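Local coordinates for BILBO1_N domain-containing protein (Trypanosoma brucei equiperdum, PDB 7A1I) that probably acts in the flagellar pocket collar, as its BILBO1 relatives do, through an N-terminal ubiquitin-like domain likely to bind other proteins, at residues A[62-65]-A[70-73]; A[87-90]-A[94-97]. All blocks are in the same frame, centred on the assembly; numbering follows the deposited sequence.

Contact 1 (A[62-65]-A[70-73]); sequences VVFN and TWDR. With NA (sodium ion), chain F.
F64 and W71 pack together on one face of a short antiparallel hairpin, a worked example of an aromatic cross-strand pair in a non-hydrogen-bonded position. CB of F64 sits over the six-membered ring of W71, a CH-pi contact 3.8 Å from its centroid. With CG anti to the backbone N (chi1 -172°), the phenyl group carries on across the indole and turns an edge toward the face of the five-membered ring, the planes 61° apart. Two residues back along the strand, V62 meets the same indole at about a right angle, its CG2 lying 3.5 Å from CE3 of W71. Beneath this tight cluster the backbones of V63 and D72 are joined by two hydrogen bonds, V63 N to D72 O (2.8 Å) and D72 N to V63 O (2.9 Å).

On the other face the buried V63 gives way, toward the turn, to a looser polar group of N65, D72 and T70. ND2 of N65 gives a bent bond of 2.8 Å to the syn lone pair of D72 OD2, with amide and carboxylate nearly perpendicular, while T70 OG1 holds the other oxygen, OD1. Here the pairing slackens, T70 N reaching N65 O only weakly, and F64 O lies at a long 2.9 Å from a sodium ion. Strand 70-73 forms the outermost strand at this end of the sheet; strand 60-65 lies between it and strand 84-89.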
ATOM      1  N   VAL A  62       0.092  -6.028  -5.048  1.00 38.59           N
ATOM      2  CA  VAL A  62       1.400  -6.441  -5.553  1.00 37.86           C
ATOM      3  C   VAL A  62       2.492  -5.936  -4.620  1.00 39.35           C
ATOM      4  O   VAL A  62       2.306  -4.994  -3.851  1.00 37.73           O
ATOM      5  CB  VAL A  62       1.678  -5.956  -7.001  1.00 38.77           C
ATOM      6  CG1 VAL A  62       0.806  -6.700  -7.992  1.00 39.83           C
ATOM      7  CG2 VAL A  62       1.503  -4.429  -7.112  1.00 35.20           C
ATOM      8  N   VAL A  63       3.652  -6.583  -4.686  1.00 38.52           N
ATOM      9  CA  VAL A  63       4.793  -6.195  -3.870  1.00 39.64           C
ATOM     10  C   VAL A  63       6.013  -6.123  -4.774  1.00 40.78           C
ATOM     11  O   VAL A  63       6.188  -6.958  -5.670  1.00 41.93           O
ATOM     12  CB  VAL A  63       5.018  -7.143  -2.671  1.00 41.94           C
ATOM     13  CG1 VAL A  63       5.214  -8.617  -3.125  1.00 44.03           C
ATOM     14  CG2 VAL A  63       6.200  -6.674  -1.822  1.00 43.68           C
ATOM     15  N   PHE A  64       6.834  -5.096  -4.573  1.00 41.11           N
ATOM     16  CA  PHE A  64       7.988  -4.903  -5.440  1.00 42.78           C
ATOM     17  C   PHE A  64       9.124  -5.832  -5.026  1.00 45.71           C
ATOM     18  O   PHE A  64       9.509  -5.875  -3.856  1.00 46.87           O
ATOM     19  CB  PHE A  64       8.459  -3.449  -5.425  1.00 42.92           C
ATOM     20  CG  PHE A  64       9.522  -3.158  -6.453  1.00 45.11           C
ATOM     21  CD1 PHE A  64      10.829  -2.899  -6.074  1.00 48.12           C
ATOM     22  CD2 PHE A  64       9.203  -3.152  -7.804  1.00 44.88           C
ATOM     23  CE1 PHE A  64      11.804  -2.626  -7.029  1.00 50.82           C
ATOM     24  CE2 PHE A  64      10.170  -2.895  -8.765  1.00 47.71           C
ATOM     25  CZ  PHE A  64      11.470  -2.625  -8.377  1.00 50.67           C
ATOM     26  N   ASN A  65       9.680  -6.542  -6.001  1.00 47.92           N
ATOM     27  CA  ASN A  65      10.756  -7.500  -5.793  1.00 55.21           C
ATOM     28  C   ASN A  65      12.052  -6.813  -6.199  1.00 56.85           C
ATOM     29  O   ASN A  65      12.220  -6.426  -7.359  1.00 57.61           O
ATOM     30  CB  ASN A  65      10.510  -8.768  -6.617  1.00 54.62           C
ATOM     31  CG  ASN A  65      11.414  -9.935  -6.217  1.00 56.21           C
ATOM     32  OD1 ASN A  65      12.430  -9.760  -5.549  1.00 61.16           O
ATOM     33  ND2 ASN A  65      11.024 -11.138  -6.614  1.00 57.70           N
ATOM     34  N   THR A  70      10.692  -6.272 -10.440  1.00 58.06           N
ATOM     35  CA  THR A  70       9.345  -6.465 -10.963  1.00 57.60           C
ATOM     36  C   THR A  70       8.341  -6.397  -9.819  1.00 50.30           C
ATOM     37  O   THR A  70       8.689  -6.530  -8.646  1.00 50.56           O
ATOM     38  CB  THR A  70       9.176  -7.818 -11.665  1.00 62.96           C
ATOM     39  OG1 THR A  70       9.498  -8.870 -10.746  1.00 62.92           O
ATOM     40  CG2 THR A  70      10.073  -7.918 -12.899  1.00 72.19           C
ATOM     41  N   TRP A  71       7.077  -6.216 -10.176  1.00 52.22           N
ATOM     42  CA  TRP A  71       5.981  -6.267  -9.220  1.00 51.07           C
ATOM     43  C   TRP A  71       5.394  -7.673  -9.228  1.00 50.33           C
ATOM     44  O   TRP A  71       4.956  -8.157 -10.276  1.00 50.32           O
ATOM     45  CB  TRP A  71       4.908  -5.233  -9.545  1.00 45.08           C
ATOM     46  CG  TRP A  71       5.351  -3.809  -9.377  1.00 43.79           C
ATOM     47  CD1 TRP A  71       5.898  -2.991 -10.340  1.00 43.78           C
ATOM     48  CD2 TRP A  71       5.300  -3.036  -8.174  1.00 41.14           C
ATOM     49  NE1 TRP A  71       6.166  -1.757  -9.806  1.00 41.70           N
ATOM     50  CE2 TRP A  71       5.813  -1.754  -8.481  1.00 40.27           C
ATOM     51  CE3 TRP A  71       4.859  -3.299  -6.869  1.00 39.13           C
ATOM     52  CZ2 TRP A  71       5.907  -0.737  -7.527  1.00 38.29           C
ATOM     53  CZ3 TRP A  71       4.957  -2.293  -5.918  1.00 36.80           C
ATOM     54  CH2 TRP A  71       5.471  -1.016  -6.256  1.00 37.37           C
ATOM     55  N   ASP A  72       5.434  -8.342  -8.077  1.00 44.29           N
ATOM     56  CA  ASP A  72       4.904  -9.693  -7.924  1.00 46.01           C
ATOM     57  C   ASP A  72       3.534  -9.658  -7.249  1.00 44.22           C
ATOM     58  O   ASP A  72       3.258  -8.796  -6.416  1.00 41.86           O
ATOM     59  CB  ASP A  72       5.857 -10.553  -7.093  1.00 51.72           C
ATOM     60  CG  ASP A  72       7.242 -10.676  -7.723  1.00 59.07           C
ATOM     61  OD1 ASP A  72       7.368 -10.484  -8.958  1.00 71.21           O
ATOM     62  OD2 ASP A  72       8.202 -10.991  -6.983  1.00 53.64           O
ATOM     63  N   ARG A  73       2.679 -10.615  -7.592  1.00 48.73           N
ATOM     64  CA  ARG A  73       1.416 -10.746  -6.872  1.00 46.08           C
ATOM     65  C   ARG A  73       1.682 -11.016  -5.392  1.00 46.18           C
ATOM     66  O   ARG A  73       2.544 -11.829  -5.046  1.00 48.67           O
ATOM     67  CB  ARG A  73       0.573 -11.874  -7.468  1.00 51.68           C
ATOM     68  CG  ARG A  73      -0.912 -11.560  -7.453  1.00 69.05           C
ATOM     69  CD  ARG A  73      -1.749 -12.719  -7.955  1.00 59.80           C
ATOM     70  NE  ARG A  73      -1.266 -13.272  -9.220  1.00 95.73           N
ATOM     71  CZ  ARG A  73      -1.677 -12.868 -10.417  1.00 87.67           C
ATOM     72  NH1 ARG A  73      -2.578 -11.896 -10.517  1.00 77.07           N
ATOM     73  NH2 ARG A  73      -1.187 -13.437 -11.513  1.00 78.10           N
TER
HETATM   74 NA    NA F 202      10.584  -7.380  -1.596  1.00 68.82          NA

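Contact 2 (A[87-90]-A[94-97]); sequences YLFQ and LDIP. With NA (sodium ion), chain E.
Y87 and D95 approach from opposite directions, the phenol pointing out from the strand and the carboxylate reaching back from the loop. The hydroxyl donates to the syn lone pair of D95 OD1, with 2.6 Å between OH and OD1, and the ring and carboxylate planes stand 62° apart, the acid meeting the ring at its edge. An extended first torsion (chi1 -168°) sends the tyrosine ring out to this meeting point. F89 crosses D95 at about a right angle: its CD1 comes within 3.6 Å of D95 OD2, and one face of its ring receives CD1 of Y87 near the rim. In this ubiquitin-like beta-grasp domain strand 84-89 occupies the middle of the sheet, and D95 belongs to the irregular loop that leaves it, folded back beside the strand's end. OD1 also forms a salt bridge with K18, whose NZ is hydrogen-bonded to the Y87 hydroxyl too; the lysine would probably stabilise the negative charge. OD2 is served by water instead. One water, 2.7 Å from D95 OD2, also reaches L88 O; a second, 2.8 Å from Q90 N, also meets OD2. Beyond, Q90 O lies at a long 3.0 Å from a sodium ion that a further water binds at 2.2 Å.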
ATOM      1  N   TYR A  87       1.779  -2.213  -3.329  1.00 36.78           N
ATOM      2  CA  TYR A  87       0.838  -1.377  -4.065  1.00 35.33           C
ATOM      3  C   TYR A  87      -0.516  -2.067  -4.093  1.00 34.10           C
ATOM      4  O   TYR A  87      -0.605  -3.249  -4.447  1.00 36.15           O
ATOM      5  CB  TYR A  87       1.306  -1.093  -5.505  1.00 36.74           C
ATOM      6  CG  TYR A  87       0.498  -0.008  -6.179  1.00 39.54           C
ATOM      7  CD1 TYR A  87      -0.538  -0.317  -7.066  1.00 41.14           C
ATOM      8  CD2 TYR A  87       0.782   1.336  -5.943  1.00 41.65           C
ATOM      9  CE1 TYR A  87      -1.276   0.698  -7.689  1.00 38.90           C
ATOM     10  CE2 TYR A  87       0.044   2.351  -6.551  1.00 41.72           C
ATOM     11  CZ  TYR A  87      -0.979   2.032  -7.409  1.00 41.35           C
ATOM     12  OH  TYR A  87      -1.689   3.045  -8.023  1.00 42.29           O
ATOM     13  N   LEU A  88      -1.566  -1.314  -3.759  1.00 35.24           N
ATOM     14  CA  LEU A  88      -2.934  -1.814  -3.703  1.00 33.98           C
ATOM     15  C   LEU A  88      -3.734  -1.262  -4.874  1.00 35.83           C
ATOM     16  O   LEU A  88      -3.802  -0.036  -5.068  1.00 38.54           O
ATOM     17  CB  LEU A  88      -3.606  -1.443  -2.379  1.00 33.20           C
ATOM     18  CG  LEU A  88      -2.847  -1.924  -1.142  1.00 36.28           C
ATOM     19  CD1 LEU A  88      -3.569  -1.515   0.149  1.00 34.92           C
ATOM     20  CD2 LEU A  88      -2.620  -3.446  -1.193  1.00 34.97           C
ATOM     21  N   PHE A  89      -4.276  -2.162  -5.688  1.00 35.18           N
ATOM     22  CA  PHE A  89      -5.221  -1.791  -6.729  1.00 36.85           C
ATOM     23  C   PHE A  89      -6.620  -1.699  -6.137  1.00 36.87           C
ATOM     24  O   PHE A  89      -6.953  -2.390  -5.167  1.00 34.41           O
ATOM     25  CB  PHE A  89      -5.188  -2.805  -7.875  1.00 40.18           C
ATOM     26  CG  PHE A  89      -3.897  -2.818  -8.621  1.00 43.73           C
ATOM     27  CD1 PHE A  89      -3.559  -1.755  -9.459  1.00 46.01           C
ATOM     28  CD2 PHE A  89      -3.005  -3.879  -8.485  1.00 44.52           C
ATOM     29  CE1 PHE A  89      -2.362  -1.747 -10.146  1.00 53.19           C
ATOM     30  CE2 PHE A  89      -1.807  -3.885  -9.184  1.00 48.03           C
ATOM     31  CZ  PHE A  89      -1.482  -2.806 -10.017  1.00 48.24           C
ATOM     32  N   GLN A  90      -7.439  -0.819  -6.715  1.00 37.56           N
ATOM     33  CA  GLN A  90      -8.813  -0.634  -6.275  1.00 38.27           C
ATOM     34  C   GLN A  90      -9.796  -0.937  -7.399  1.00 40.70           C
ATOM     35  O   GLN A  90      -9.460  -0.818  -8.580  1.00 43.69           O
ATOM     36  CB  GLN A  90      -9.057   0.803  -5.793  1.00 39.91           C
ATOM     37  CG  GLN A  90      -8.136   1.292  -4.701  1.00 40.46           C
ATOM     38  CD  GLN A  90      -8.273   2.794  -4.507  1.00 41.08           C
ATOM     39  OE1 GLN A  90      -9.362   3.285  -4.208  1.00 38.50           O
ATOM     40  NE2 GLN A  90      -7.179   3.531  -4.693  1.00 46.18           N
ATOM     41  N   LEU A  94      -9.280   4.256 -12.373  1.00 45.31           N
ATOM     42  CA  LEU A  94      -8.294   4.402 -13.440  1.00 50.70           C
ATOM     43  C   LEU A  94      -6.920   4.536 -12.803  1.00 49.36           C
ATOM     44  O   LEU A  94      -6.658   5.507 -12.080  1.00 51.58           O
ATOM     45  CB  LEU A  94      -8.603   5.607 -14.322  1.00 58.64           C
ATOM     46  CG  LEU A  94      -7.677   5.805 -15.532  1.00 63.35           C
ATOM     47  CD1 LEU A  94      -7.727   4.639 -16.520  1.00 53.95           C
ATOM     48  CD2 LEU A  94      -8.016   7.127 -16.245  1.00 67.02           C
ATOM     49  N   ASP A  95      -6.081   3.526 -12.977  1.00 51.84           N
ATOM     50  CA  ASP A  95      -4.787   3.472 -12.306  1.00 58.61           C
ATOM     51  C   ASP A  95      -3.688   3.696 -13.351  1.00 56.54           C
ATOM     52  O   ASP A  95      -3.333   2.790 -14.110  1.00 54.50           O
ATOM     53  CB  ASP A  95      -4.663   2.152 -11.546  1.00 54.97           C
ATOM     54  CG  ASP A  95      -3.832   2.280 -10.291  1.00 52.60           C
ATOM     55  OD1 ASP A  95      -2.763   2.919 -10.339  1.00 57.33           O
ATOM     56  OD2 ASP A  95      -4.289   1.794  -9.228  1.00 49.74           O
ATOM     57  N   ILE A  96      -3.204   4.931 -13.444  1.00 44.85           N
ATOM     58  CA  ILE A  96      -2.163   5.276 -14.400  1.00 48.39           C
ATOM     59  C   ILE A  96      -0.832   5.269 -13.658  1.00 47.84           C
ATOM     60  O   ILE A  96      -0.747   5.790 -12.540  1.00 48.79           O
ATOM     61  CB  ILE A  96      -2.453   6.625 -15.074  1.00 55.07           C
ATOM     62  CG1 ILE A  96      -3.744   6.524 -15.886  1.00 53.26           C
ATOM     63  CG2 ILE A  96      -1.305   7.060 -16.011  1.00 55.30           C
ATOM     64  CD1 ILE A  96      -4.181   7.837 -16.496  1.00 57.46           C
ATOM     65  N   PRO A  97       0.219   4.689 -14.231  1.00 47.77           N
ATOM     66  CA  PRO A  97       1.514   4.657 -13.541  1.00 50.03           C
ATOM     67  C   PRO A  97       2.057   6.054 -13.274  1.00 48.55           C
ATOM     68  O   PRO A  97       2.024   6.935 -14.135  1.00 48.35           O
ATOM     69  CB  PRO A  97       2.410   3.880 -14.514  1.00 54.13           C
ATOM     70  CG  PRO A  97       1.450   3.026 -15.289  1.00 60.74           C
ATOM     71  CD  PRO A  97       0.227   3.876 -15.460  1.00 59.56           C
TER
HETATM   72 NA    NA E 201      -8.449  -2.754 -10.590  1.00 68.09          NA
HETATM   73  O   HOH W   1      -4.750   2.199  -6.616  1.00 28.02           O
HETATM   74  O   HOH W   2      -6.386   0.534  -8.974  1.00 36.71           O
HETATM   75  O   HOH W   3      -7.411  -4.555  -9.914  1.00 47.44           O

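How the contacts relate
Contacts 1 and 2 have centres about 13 Å apart and follow one another in series, the 60-73 hairpin closing before strand 84-89 leads into its loop. One sheet carries both, since strands 60-65 and 84-89 are neighbours in it. They touch directly: V62 O lies 2.9 Å from Y87 N, probably a hydrogen bond, while CZ3 of W71 packs on CB of Y87 and CG2 of V62 on the F89 ring. Side chains from both, including V62, F64, W71, Y87 and F89, also meet apolar side chains of another protein's chain. The two contacts therefore contribute to one shared aromatic-rich surface, consistent with the use of a ubiquitin-like sheet for partner binding.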